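Local coordinates for gala protein type 1, 3 or 4 (Legionella pneumophila subsp. pneumophila, PDB 4XA9) that is a leucine-rich-repeat protein that may bind small GTPases and perhaps act as a GTPase activator, at residues L35-F38 with L39-H42; T5-D8 with L9-Y13; A84-L87 with S88-N91; T128-G131 with A132-A136; T56-G59 with V60-F63. All coordinates share one frame; numbering follows the deposited sequence.

Contact 1 of 5, residues L35-F38 with L39-H42; sequences LCEF and LQNH
The rings of Phe38 and His42 lean over one another one turn apart, at the C-terminal end of helix 32-41. Their planes are inclined at 34° and their centroids lie 4.2 Å apart, an oblique pairing. The histidine comes in over one face of the phenylalanine, shifted toward the rim, with His42 CE1 3.3 Å from Phe38 CE1. A nearly straight hydrogen bond from His42 ND1 to Phe38 O, 2.7 Å long, helps hold the imidazole there. The carbonyl oxygen lies almost in the imidazole plane, and the bond requires ND1 to carry a proton. Phe38 places CG anti to its own nitrogen (chi1 -176°), beside the carbonyl carbon, which brings the phenyl ring close to the group that the histidine grips.

Leu35 and Leu39 meet a turn apart on another side of the helix, Leu35 CG lying 4.0 Å from Leu39 CD1, next to the regular bond from Leu39 N to Leu35 O. A water bridges the exposed flank: it donates to Glu37 OE2 and, weakly, to Asn41 OD1. The Gln40 chain passes over Cys36 O, and its NE2 bonds to Lys66 O.

Within the unit of strand 19-21, helix 32-41 and strand 47-49, Leu35, Phe38 and Leu39 all rest on Leu20, Leu39 also packs on Phe63 of helix 57-63, and Tyr13 meets His42 edge-to-face.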
loop_
_atom_site.group_PDB
_atom_site.type_symbol
_atom_site.label_atom_id
_atom_site.label_comp_id
_atom_site.label_asym_id
_atom_site.label_seq_id
_atom_site.Cartn_x
_atom_site.Cartn_y
_atom_site.Cartn_z
ATOM N N LEU A 35 1.654 -26.954 9.354
ATOM C CA LEU A 35 1.224 -25.751 10.059
ATOM C C LEU A 35 0.096 -26.034 11.063
ATOM O O LEU A 35 0.193 -25.670 12.239
ATOM C CB LEU A 35 0.764 -24.697 9.054
ATOM C CG LEU A 35 0.063 -23.485 9.659
ATOM C CD1 LEU A 35 1.056 -22.684 10.498
ATOM C CD2 LEU A 35 -0.565 -22.627 8.570
ATOM N N CYS A 36 -0.969 -26.685 10.596
ATOM C CA CYS A 36 -2.123 -26.957 11.452
ATOM C C CYS A 36 -1.776 -27.901 12.591
ATOM O O CYS A 36 -2.321 -27.787 13.689
ATOM C CB CYS A 36 -3.278 -27.533 10.632
ATOM S SG CYS A 36 -3.975 -26.349 9.457
ATOM N N GLU A 37 -0.870 -28.835 12.327
ATOM C CA GLU A 37 -0.408 -29.743 13.362
ATOM C C GLU A 37 0.264 -28.969 14.480
ATOM O O GLU A 37 0.004 -29.201 15.661
ATOM C CB GLU A 37 0.559 -30.773 12.782
ATOM C CG GLU A 37 0.081 -32.180 12.943
ATOM C CD GLU A 37 1.166 -33.199 12.682
ATOM O OE1 GLU A 37 2.107 -32.899 11.910
ATOM O OE2 GLU A 37 1.072 -34.297 13.269
ATOM N N PHE A 38 1.132 -28.037 14.101
ATOM C CA PHE A 38 1.824 -27.209 15.075
ATOM C C PHE A 38 0.837 -26.352 15.869
ATOM O O PHE A 38 0.979 -26.202 17.086
ATOM C CB PHE A 38 2.863 -26.328 14.378
ATOM C CG PHE A 38 3.697 -25.506 15.318
ATOM C CD1 PHE A 38 4.835 -26.045 15.910
ATOM C CD2 PHE A 38 3.361 -24.191 15.595
ATOM C CE1 PHE A 38 5.610 -25.294 16.767
ATOM C CE2 PHE A 38 4.128 -23.435 16.454
ATOM C CZ PHE A 38 5.258 -23.988 17.043
ATOM N N LEU A 39 -0.158 -25.796 15.185
ATOM C CA LEU A 39 -1.162 -24.956 15.846
ATOM C C LEU A 39 -2.027 -25.775 16.801
ATOM O O LEU A 39 -2.394 -25.297 17.869
ATOM C CB LEU A 39 -2.041 -24.248 14.815
ATOM C CG LEU A 39 -1.335 -23.174 13.978
ATOM C CD1 LEU A 39 -2.217 -22.743 12.817
ATOM C CD2 LEU A 39 -0.960 -21.969 14.835
ATOM N N GLN A 40 -2.340 -27.012 16.418
ATOM C CA GLN A 40 -3.119 -27.904 17.279
ATOM C C GLN A 40 -2.338 -28.291 18.533
ATOM O O GLN A 40 -2.924 -28.511 19.594
ATOM C CB GLN A 40 -3.541 -29.153 16.505
ATOM C CG GLN A 40 -4.650 -28.874 15.509
ATOM C CD GLN A 40 -4.825 -29.983 14.501
ATOM O OE1 GLN A 40 -3.941 -30.829 14.329
ATOM N NE2 GLN A 40 -5.973 -29.994 13.828
ATOM N N ASN A 41 -1.017 -28.362 18.398
ATOM C CA ASN A 41 -0.115 -28.603 19.519
ATOM C C ASN A 41 0.062 -27.380 20.417
ATOM O O ASN A 41 0.552 -27.495 21.539
ATOM C CB ASN A 41 1.260 -29.046 19.006
ATOM C CG ASN A 41 1.278 -30.486 18.524
ATOM O OD1 ASN A 41 0.243 -31.152 18.464
ATOM N ND2 ASN A 41 2.461 -30.969 18.158
ATOM N N HIS A 42 -0.305 -26.206 19.906
ATOM C CA HIS A 42 -0.202 -24.974 20.682
ATOM C C HIS A 42 -1.488 -24.173 20.588
ATOM O O HIS A 42 -1.514 -23.128 19.950
ATOM C CB HIS A 42 0.971 -24.118 20.210
ATOM C CG HIS A 42 2.277 -24.843 20.200
ATOM N ND1 HIS A 42 2.663 -25.667 19.166
ATOM C CD2 HIS A 42 3.279 -24.885 21.109
ATOM C CE1 HIS A 42 3.850 -26.181 19.435
ATOM N NE2 HIS A 42 4.248 -25.718 20.606
HETATM O O HOH W 1 0.375 -33.830 16.324
#

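Contact 2 of 5, residues T5-D8 with L9-Y13; sequences TLSD and LEKGY
Lys11 swings CG away from its carbonyl carbon (chi1 -65°) and then runs extended, a course that carries the chain back alongside Ser7 on the preceding turn. The methylenes do the touching: Lys11 CG passes 3.2 Å from Ser7 O, the same oxygen that accepts from Lys11 N. Leu9 has a similar first torsion (chi1 -73°), which lays Leu9 CG 3.6 Å from Thr5 O, the acceptor of its own amide. Farther out the lysine chain nears Ser7 OG, but Ser7 is modelled in two conformers and that approach is doubtful.

At the start of the helix Thr5 and Asp8 form a capping box. Asp8 N donates to Thr5 OG1 at 3.1 Å, and Thr5 N returns a bond to Asp8 OD2 at 3.2 Å, meeting the carboxylate from above its plane. Thr5 is the N-cap of helix 6-12, the short helix ahead of the leucine-rich repeats' parallel strands. The box therefore occupies two amides at the beginning of the helix, and the negative carboxylate lies where it should interact favourably with the helix dipole.

Along the helix the main chain follows with four regular bonds, among them Gly12 N to Asp8 O at 2.9 Å. On the inner side, the Leu9 side chain goes on to pack against Leu22 and against Leu34 and Phe38 of helix 32-41. Leu6 CD2 approaches Leu9 CD1 at 4.4 Å, a loose apolar contact near the surface.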
loop_
_atom_site.group_PDB
_atom_site.type_symbol
_atom_site.label_atom_id
_atom_site.label_comp_id
_atom_site.label_asym_id
_atom_site.label_seq_id
_atom_site.Cartn_x
_atom_site.Cartn_y
_atom_site.Cartn_z
ATOM N N THR A 5 9.435 -25.527 7.742
ATOM C CA THR A 5 10.250 -26.346 8.637
ATOM C C THR A 5 9.896 -26.073 10.089
ATOM O O THR A 5 9.275 -25.053 10.394
ATOM C CB THR A 5 11.751 -26.077 8.448
ATOM O OG1 THR A 5 12.038 -24.729 8.844
ATOM C CG2 THR A 5 12.153 -26.270 6.999
ATOM N N LEU A 6 10.301 -26.985 10.978
ATOM C CA LEU A 6 10.146 -26.786 12.419
ATOM C C LEU A 6 10.862 -25.523 12.895
ATOM O O LEU A 6 10.390 -24.842 13.799
ATOM C CB LEU A 6 10.675 -27.995 13.195
ATOM C CG LEU A 6 9.819 -29.261 13.161
ATOM C CD1 LEU A 6 10.461 -30.387 13.975
ATOM C CD2 LEU A 6 8.416 -28.964 13.660
ATOM N N SER A 7 12.007 -25.226 12.289
ATOM C CA SER A 7 12.766 -24.025 12.621
ATOM C C SER A 7 11.978 -22.757 12.287
ATOM O O SER A 7 11.967 -21.808 13.070
ATOM C CB SER A 7 14.107 -24.026 11.883
ATOM O OG SER A 7 14.877 -22.885 12.211
ATOM N N ASP A 8 11.329 -22.743 11.124
ATOM C CA ASP A 8 10.445 -21.637 10.745
ATOM C C ASP A 8 9.361 -21.423 11.791
ATOM O O ASP A 8 9.119 -20.306 12.232
ATOM C CB ASP A 8 9.772 -21.897 9.392
ATOM C CG ASP A 8 10.746 -21.895 8.232
ATOM O OD1 ASP A 8 11.780 -21.197 8.311
ATOM O OD2 ASP A 8 10.462 -22.589 7.232
ATOM N N LEU A 9 8.713 -22.514 12.187
ATOM C CA LEU A 9 7.613 -22.450 13.135
ATOM C C LEU A 9 8.031 -21.895 14.499
ATOM O O LEU A 9 7.324 -21.071 15.074
ATOM C CB LEU A 9 6.987 -23.838 13.292
ATOM C CG LEU A 9 6.163 -24.269 12.077
ATOM C CD1 LEU A 9 5.915 -25.770 12.068
ATOM C CD2 LEU A 9 4.834 -23.514 12.056
ATOM N N GLU A 10 9.174 -22.325 15.023
ATOM C CA GLU A 10 9.561 -21.857 16.350
ATOM C C GLU A 10 10.119 -20.437 16.317
ATOM O O GLU A 10 9.959 -19.687 17.276
ATOM C CB GLU A 10 10.565 -22.812 16.999
ATOM C CG GLU A 10 10.002 -23.516 18.244
ATOM C CD GLU A 10 10.028 -22.639 19.490
ATOM O OE1 GLU A 10 11.066 -21.988 19.735
ATOM O OE2 GLU A 10 9.014 -22.600 20.224
ATOM N N LYS A 11 10.757 -20.049 15.219
ATOM C CA LYS A 11 11.204 -18.665 15.093
ATOM C C LYS A 11 10.015 -17.726 14.880
ATOM O O LYS A 11 10.034 -16.574 15.309
ATOM C CB LYS A 11 12.221 -18.527 13.961
ATOM C CG LYS A 11 13.508 -19.293 14.238
ATOM C CD LYS A 11 14.463 -19.251 13.065
ATOM C CE LYS A 11 15.841 -19.729 13.484
ATOM N NZ LYS A 11 16.874 -19.374 12.474
ATOM N N GLY A 12 8.968 -18.230 14.242
ATOM C CA GLY A 12 7.780 -17.428 13.998
ATOM C C GLY A 12 6.839 -17.385 15.186
ATOM O O GLY A 12 5.922 -16.565 15.242
ATOM N N TYR A 13 7.071 -18.272 16.146
ATOM C CA TYR A 13 6.217 -18.382 17.320
ATOM C C TYR A 13 6.579 -17.331 18.376
ATOM O O TYR A 13 7.557 -17.486 19.100
ATOM C CB TYR A 13 6.326 -19.799 17.902
ATOM C CG TYR A 13 5.425 -20.112 19.082
ATOM C CD1 TYR A 13 4.368 -19.282 19.432
ATOM C CD2 TYR A 13 5.656 -21.243 19.864
ATOM C CE1 TYR A 13 3.561 -19.570 20.519
ATOM C CE2 TYR A 13 4.855 -21.539 20.947
ATOM C CZ TYR A 13 3.809 -20.703 21.271
ATOM O OH TYR A 13 3.013 -20.998 22.356
#

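Contact 3 of 5, residues A84-L87 with S88-N91; sequences AQWL and SEDN
Ser88 turns back onto the carbonyl of Gln85 where helix 80-87 of the leucine-rich repeat array gives way to a type I beta turn, Leu87 to Asp90. Its hydroxyl donates to Gln85 O, but the modelled separation is so short that the exact length is doubtful. With chi1 at 73°, OG sits between the serine's own nitrogen and carbonyl carbon, facing Gln85 O.

The backbone amides at this helix end find acceptors in succession. Ser88 N bonds to Ala84 O at 3.2 Å and makes a second, weak bond to Gln85 O. Glu89 N then shifts to a three-residue step, donating to Trp86 O at 2.9 Å, and Asp90 N closes the turn on Leu87 O at 3.0 Å. Both latter donors stand well above the carbonyl planes, by 55° and 61°, as the chain tightens.

Asp90 is buried, and its carboxylate is well supplied with donors: OD1 accepts from Asn65 N, OD2 from His92 N and Ile93 N. Asn65 ND2 also reaches Glu89 O, tying the turn to the segment that follows helix 57-63.

Leu87 packs on Val60 of helix 57-63, and Ser88 on Ala110 and Leu111 of helix 104-113. Beside the tryptophan, Glu89 CG comes within 4.2 Å of Trp86 CE3, toward the rim of the indole.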
loop_
_atom_site.group_PDB
_atom_site.type_symbol
_atom_site.label_atom_id
_atom_site.label_comp_id
_atom_site.label_asym_id
_atom_site.label_seq_id
_atom_site.Cartn_x
_atom_site.Cartn_y
_atom_site.Cartn_z
ATOM N N ALA A 84 -11.634 -17.518 -0.701
ATOM C CA ALA A 84 -12.508 -16.678 0.105
ATOM C C ALA A 84 -13.812 -17.403 0.449
ATOM O O ALA A 84 -14.323 -17.281 1.557
ATOM C CB ALA A 84 -12.805 -15.368 -0.622
ATOM N N GLN A 85 -14.346 -18.159 -0.501
ATOM C CA GLN A 85 -15.578 -18.899 -0.255
ATOM C C GLN A 85 -15.401 -19.876 0.907
ATOM O O GLN A 85 -16.279 -20.018 1.762
ATOM C CB GLN A 85 -16.017 -19.640 -1.521
ATOM C CG GLN A 85 -16.573 -18.722 -2.601
ATOM C CD GLN A 85 -16.850 -19.448 -3.903
ATOM O OE1 GLN A 85 -16.925 -20.679 -3.938
ATOM N NE2 GLN A 85 -16.991 -18.690 -4.985
ATOM N N TRP A 86 -14.260 -20.526 0.924
ATOM C CA TRP A 86 -13.936 -21.491 1.937
ATOM C C TRP A 86 -13.697 -20.899 3.305
ATOM O O TRP A 86 -14.165 -21.387 4.268
ATOM C CB TRP A 86 -12.892 -22.518 1.466
ATOM C CG TRP A 86 -13.701 -23.574 0.887
ATOM C CD1 TRP A 86 -14.190 -23.609 -0.369
ATOM C CD2 TRP A 86 -14.328 -24.654 1.601
ATOM N NE1 TRP A 86 -15.033 -24.657 -0.501
ATOM C CE2 TRP A 86 -15.122 -25.339 0.680
ATOM C CE3 TRP A 86 -14.246 -25.129 2.918
ATOM C CZ2 TRP A 86 -15.866 -26.483 1.026
ATOM C CZ3 TRP A 86 -14.963 -26.276 3.266
ATOM C CH2 TRP A 86 -15.777 -26.931 2.328
ATOM N N LEU A 87 -12.952 -19.826 3.335
ATOM C CA LEU A 87 -12.724 -19.103 4.577
ATOM C C LEU A 87 -14.050 -18.695 5.215
ATOM O O LEU A 87 -14.156 -18.601 6.437
ATOM C CB LEU A 87 -11.856 -17.867 4.330
ATOM C CG LEU A 87 -10.361 -18.122 4.140
ATOM C CD1 LEU A 87 -9.629 -16.824 3.795
ATOM C CD2 LEU A 87 -9.782 -18.740 5.397
ATOM N N SER A 88 -15.071 -18.468 4.389
ATOM C CA SER A 88 -16.355 -18.010 4.913
ATOM C C SER A 88 -17.024 -19.116 5.719
ATOM O O SER A 88 -17.982 -18.865 6.452
ATOM C CB SER A 88 -17.281 -17.541 3.787
ATOM O OG SER A 88 -17.776 -18.631 3.030
ATOM N N GLU A 89 -16.501 -20.335 5.592
ATOM C CA GLU A 89 -17.030 -21.486 6.312
ATOM C C GLU A 89 -16.319 -21.704 7.646
ATOM O O GLU A 89 -16.703 -22.586 8.424
ATOM C CB GLU A 89 -16.907 -22.754 5.461
ATOM C CG GLU A 89 -17.439 -22.632 4.038
ATOM C CD GLU A 89 -18.940 -22.447 3.982
ATOM O OE1 GLU A 89 -19.619 -22.763 4.981
ATOM O OE2 GLU A 89 -19.441 -21.983 2.934
ATOM N N ASP A 90 -15.277 -20.923 7.915
ATOM C CA ASP A 90 -14.527 -21.143 9.142
ATOM C C ASP A 90 -15.305 -20.675 10.351
ATOM O O ASP A 90 -15.912 -19.604 10.342
ATOM C CB ASP A 90 -13.169 -20.454 9.113
ATOM C CG ASP A 90 -12.303 -20.864 10.292
ATOM O OD1 ASP A 90 -11.587 -21.886 10.188
ATOM O OD2 ASP A 90 -12.348 -20.175 11.328
ATOM N N ASN A 91 -15.270 -21.476 11.404
ATOM C CA ASN A 91 -16.114 -21.214 12.557
ATOM C C ASN A 91 -15.414 -20.501 13.718
ATOM O O ASN A 91 -16.021 -20.296 14.771
ATOM C CB ASN A 91 -16.739 -22.528 13.024
ATOM C CG ASN A 91 -17.673 -23.119 11.978
ATOM O OD1 ASN A 91 -18.518 -22.411 11.421
ATOM N ND2 ASN A 91 -17.524 -24.408 11.697
#

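Contact 4 of 5, residues T128-G131 with A132-A136; sequences TKVG and AGYLA
One face of the Tyr134 ring lies over the carbonyl of Val130, whose oxygen stands 3.5 Å above the plane, over the ring centre. Gly131 comes in obliquely, its CA 3.7 Å from Tyr134 CD2. The pair belongs to helix 129-135, in the beta-alpha-beta unit that links strands 119-121 and 142-144 of the leucine-rich repeat array.

Val130 and Tyr134 run side by side and point the same way. Val130 holds CG1 opposite its nitrogen (chi1 175°), which makes CG1 the branch that reaches the phenol end of the ring, 3.7 Å from Tyr134 CZ. Val130 O also accepts from Tyr134 N at 3.3 Å. That one oxygen thus serves Tyr134 twice: as acceptor for its amide and as the atom over its ring.

At the N-cap, Thr128 OG1 accepts from Val130 N and also bonds to Asp105 OD2. Asp105 belongs to helix 104-113, where Tyr134 packs on Lys109 and Leu135 on Val108 and Ala112. Ala132 touches Leu158 of helix 151-159. Leu135 lies along the inner flank, with Leu135 CG 3.6 Å from Gly131 O, the oxygen that takes Leu135 N.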
loop_
_atom_site.group_PDB
_atom_site.type_symbol
_atom_site.label_atom_id
_atom_site.label_comp_id
_atom_site.label_asym_id
_atom_site.label_seq_id
_atom_site.Cartn_x
_atom_site.Cartn_y
_atom_site.Cartn_z
ATOM N N THR A 128 -15.798 -4.809 -6.899
ATOM C CA THR A 128 -16.488 -3.729 -7.594
ATOM C C THR A 128 -17.698 -3.275 -6.797
ATOM O O THR A 128 -17.888 -3.702 -5.658
ATOM C CB THR A 128 -16.946 -4.161 -8.997
ATOM O OG1 THR A 128 -18.054 -5.070 -8.886
ATOM C CG2 THR A 128 -15.795 -4.837 -9.744
ATOM N N LYS A 129 -18.518 -2.415 -7.401
ATOM C CA LYS A 129 -19.773 -1.989 -6.782
ATOM C C LYS A 129 -20.685 -3.182 -6.475
ATOM O O LYS A 129 -21.527 -3.116 -5.579
ATOM C CB LYS A 129 -20.508 -0.991 -7.686
ATOM C CG LYS A 129 -20.838 -1.526 -9.081
ATOM C CD LYS A 129 -21.450 -0.435 -9.956
ATOM C CE LYS A 129 -21.863 -0.974 -11.317
ATOM N NZ LYS A 129 -20.714 -1.527 -12.081
ATOM N N VAL A 130 -20.526 -4.268 -7.228
ATOM C CA VAL A 130 -21.334 -5.465 -7.000
ATOM C C VAL A 130 -20.956 -6.109 -5.664
ATOM O O VAL A 130 -21.824 -6.468 -4.870
ATOM C CB VAL A 130 -21.178 -6.491 -8.146
ATOM C CG1 VAL A 130 -21.934 -7.767 -7.819
ATOM C CG2 VAL A 130 -21.686 -5.904 -9.457
ATOM N N GLY A 131 -19.657 -6.237 -5.415
ATOM C CA GLY A 131 -19.175 -6.755 -4.148
ATOM C C GLY A 131 -19.553 -5.872 -2.974
ATOM O O GLY A 131 -19.901 -6.366 -1.901
ATOM N N ALA A 132 -19.483 -4.556 -3.171
ATOM C CA ALA A 132 -19.880 -3.618 -2.127
ATOM C C ALA A 132 -21.345 -3.841 -1.764
ATOM O O ALA A 132 -21.733 -3.729 -0.600
ATOM C CB ALA A 132 -19.653 -2.192 -2.573
ATOM N N GLY A 133 -22.149 -4.170 -2.771
ATOM C CA GLY A 133 -23.549 -4.492 -2.553
ATOM C C GLY A 133 -23.723 -5.667 -1.609
ATOM O O GLY A 133 -24.602 -5.666 -0.740
ATOM N N TYR A 134 -22.878 -6.678 -1.777
ATOM C CA TYR A 134 -22.906 -7.840 -0.902
ATOM C C TYR A 134 -22.532 -7.461 0.527
ATOM O O TYR A 134 -23.156 -7.914 1.489
ATOM C CB TYR A 134 -21.950 -8.918 -1.418
ATOM C CG TYR A 134 -22.266 -9.423 -2.811
ATOM C CD1 TYR A 134 -23.577 -9.502 -3.272
ATOM C CD2 TYR A 134 -21.248 -9.821 -3.666
ATOM C CE1 TYR A 134 -23.858 -9.971 -4.550
ATOM C CE2 TYR A 134 -21.518 -10.286 -4.935
ATOM C CZ TYR A 134 -22.820 -10.360 -5.374
ATOM O OH TYR A 134 -23.069 -10.829 -6.645
ATOM N N LEU A 135 -21.501 -6.629 0.654
ATOM C CA LEU A 135 -20.968 -6.248 1.955
ATOM C C LEU A 135 -21.932 -5.326 2.686
ATOM O O LEU A 135 -21.906 -5.227 3.916
ATOM C CB LEU A 135 -19.601 -5.575 1.792
ATOM C CG LEU A 135 -18.460 -6.489 1.350
ATOM C CD1 LEU A 135 -17.243 -5.686 0.923
ATOM C CD2 LEU A 135 -18.093 -7.422 2.490
ATOM N N ALA A 136 -22.791 -4.660 1.922
ATOM C CA ALA A 136 -23.795 -3.772 2.499
ATOM C C ALA A 136 -24.814 -4.549 3.328
ATOM O O ALA A 136 -25.524 -3.975 4.149
ATOM C CB ALA A 136 -24.493 -2.987 1.404
#

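Contact 5 of 5, residues T56-G59 with V60-F63; sequences TANG and VKLF
Leu62 folds back along helix 57-63 toward Asn58, setting CG beside its own nitrogen and opposite the carbonyl carbon (chi1 -65°). That choice brings Leu62 CG to 3.3 Å from Asn58 O. Its amide is held less firmly: Leu62 N divides between Asn58 O and Gly59 O, and both bonds are weak.

Lys61 is fully extended beyond CG. The start of its chain skirts the previous turn, with Lys61 CG 3.5 Å from Ala57 O, while its end leads outward. There a water donates to Asn58 OD1 at 2.9 Å and weakly accepts from Lys61 NZ, so amide and ammonium are joined through solvent. Of the two Val60 methyls, CG2 is the branch near Thr56 O, at 3.7 Å.

Phe63 takes another course from Leu62, with CG opposite its nitrogen (chi1 175°). Only its CB stays close to the preceding turn, 3.6 Å from Gly59 O, and the ring leads away to Ile32 and Cys36 of helix 32-41. On another flank Val60 packs against Trp86 of helix 80-87.

Thr56 OG1 accepts from Asn58 N at 3.2 Å and bonds Asp29 OD2 as well. A threonine N-cap thus opens the helix of this leucine-rich repeat, which makes the beta-alpha-beta crossover from strand 47-49 to strand 71-73.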
loop_
_atom_site.group_PDB
_atom_site.type_symbol
_atom_site.label_atom_id
_atom_site.label_comp_id
_atom_site.label_asym_id
_atom_site.label_seq_id
_atom_site.Cartn_x
_atom_site.Cartn_y
_atom_site.Cartn_z
ATOM N N THR A 56 -2.888 -21.247 -2.175
ATOM C CA THR A 56 -4.047 -21.177 -3.057
ATOM C C THR A 56 -5.295 -21.604 -2.299
ATOM O O THR A 56 -5.243 -21.819 -1.090
ATOM C CB THR A 56 -3.894 -22.074 -4.301
ATOM O OG1 THR A 56 -4.076 -23.446 -3.927
ATOM C CG2 THR A 56 -2.520 -21.888 -4.944
ATOM N N ALA A 57 -6.407 -21.740 -3.018
ATOM C CA ALA A 57 -7.666 -22.178 -2.422
ATOM C C ALA A 57 -7.548 -23.571 -1.799
ATOM O O ALA A 57 -8.197 -23.869 -0.796
ATOM C CB ALA A 57 -8.778 -22.163 -3.465
ATOM N N ASN A 58 -6.714 -24.419 -2.390
ATOM C CA ASN A 58 -6.503 -25.756 -1.848
ATOM C C ASN A 58 -5.861 -25.725 -0.466
ATOM O O ASN A 58 -6.151 -26.569 0.385
ATOM C CB ASN A 58 -5.654 -26.581 -2.807
ATOM C CG ASN A 58 -6.446 -27.070 -3.997
ATOM O OD1 ASN A 58 -7.674 -27.184 -3.931
ATOM N ND2 ASN A 58 -5.755 -27.367 -5.092
ATOM N N GLY A 59 -4.994 -24.743 -0.248
ATOM C CA GLY A 59 -4.350 -24.573 1.040
ATOM C C GLY A 59 -5.346 -24.129 2.084
ATOM O O GLY A 59 -5.282 -24.552 3.238
ATOM N N VAL A 60 -6.271 -23.266 1.674
ATOM C CA VAL A 60 -7.343 -22.824 2.553
ATOM C C VAL A 60 -8.215 -24.005 2.979
ATOM O O VAL A 60 -8.563 -24.132 4.154
ATOM C CB VAL A 60 -8.218 -21.755 1.878
ATOM C CG1 VAL A 60 -9.444 -21.453 2.730
ATOM C CG2 VAL A 60 -7.412 -20.486 1.636
ATOM N N LYS A 61 -8.558 -24.874 2.028
ATOM C CA LYS A 61 -9.346 -26.075 2.337
ATOM C C LYS A 61 -8.675 -26.942 3.395
ATOM O O LYS A 61 -9.348 -27.630 4.163
ATOM C CB LYS A 61 -9.591 -26.912 1.077
ATOM C CG LYS A 61 -10.586 -26.296 0.107
ATOM C CD LYS A 61 -10.881 -27.234 -1.050
ATOM C CE LYS A 61 -11.955 -26.655 -1.962
ATOM N NZ LYS A 61 -12.262 -27.569 -3.096
ATOM N N LEU A 62 -7.345 -26.906 3.420
ATOM C CA LEU A 62 -6.569 -27.692 4.371
ATOM C C LEU A 62 -6.454 -26.990 5.707
ATOM O O LEU A 62 -6.050 -27.590 6.701
ATOM C CB LEU A 62 -5.175 -27.976 3.808
ATOM C CG LEU A 62 -5.196 -28.854 2.556
ATOM C CD1 LEU A 62 -3.804 -29.036 1.982
ATOM C CD2 LEU A 62 -5.817 -30.202 2.899
ATOM N N PHE A 63 -6.801 -25.709 5.731
ATOM C CA PHE A 63 -6.650 -24.925 6.945
ATOM C C PHE A 63 -7.950 -24.764 7.721
ATOM O O PHE A 63 -7.958 -24.798 8.952
ATOM C CB PHE A 63 -6.091 -23.540 6.619
ATOM C CG PHE A 63 -6.010 -22.640 7.811
ATOM C CD1 PHE A 63 -4.947 -22.747 8.695
ATOM C CD2 PHE A 63 -6.993 -21.697 8.056
ATOM C CE1 PHE A 63 -4.864 -21.932 9.801
ATOM C CE2 PHE A 63 -6.920 -20.873 9.166
ATOM C CZ PHE A 63 -5.856 -20.991 10.042
HETATM O O HOH W 2 -10.079 -25.670 -4.418
#

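How the contacts relate
All five contacts are local to single helices or their ends, and four of them form a touching chain at the N-terminal side of the repeat array. Contact 2 packs on contact 1, with Phe38 CB 3.9 Å from Leu9 CD1. Contact 1 meets contact 5 through Cys36 SG, 3.8 Å from Phe63 CD1, and contact 5 meets contact 3 through Val60 CG1, 3.7 Å from Leu87 CG. Contact 4 stands apart: its nearest atoms are about 10 Å from contact 3, with helix 104-113 touching both, and its centre is about 39 Å from that of contact 2. Contacts 4 and 5 share the threonine N-cap bonded to an aspartate from earlier in the chain.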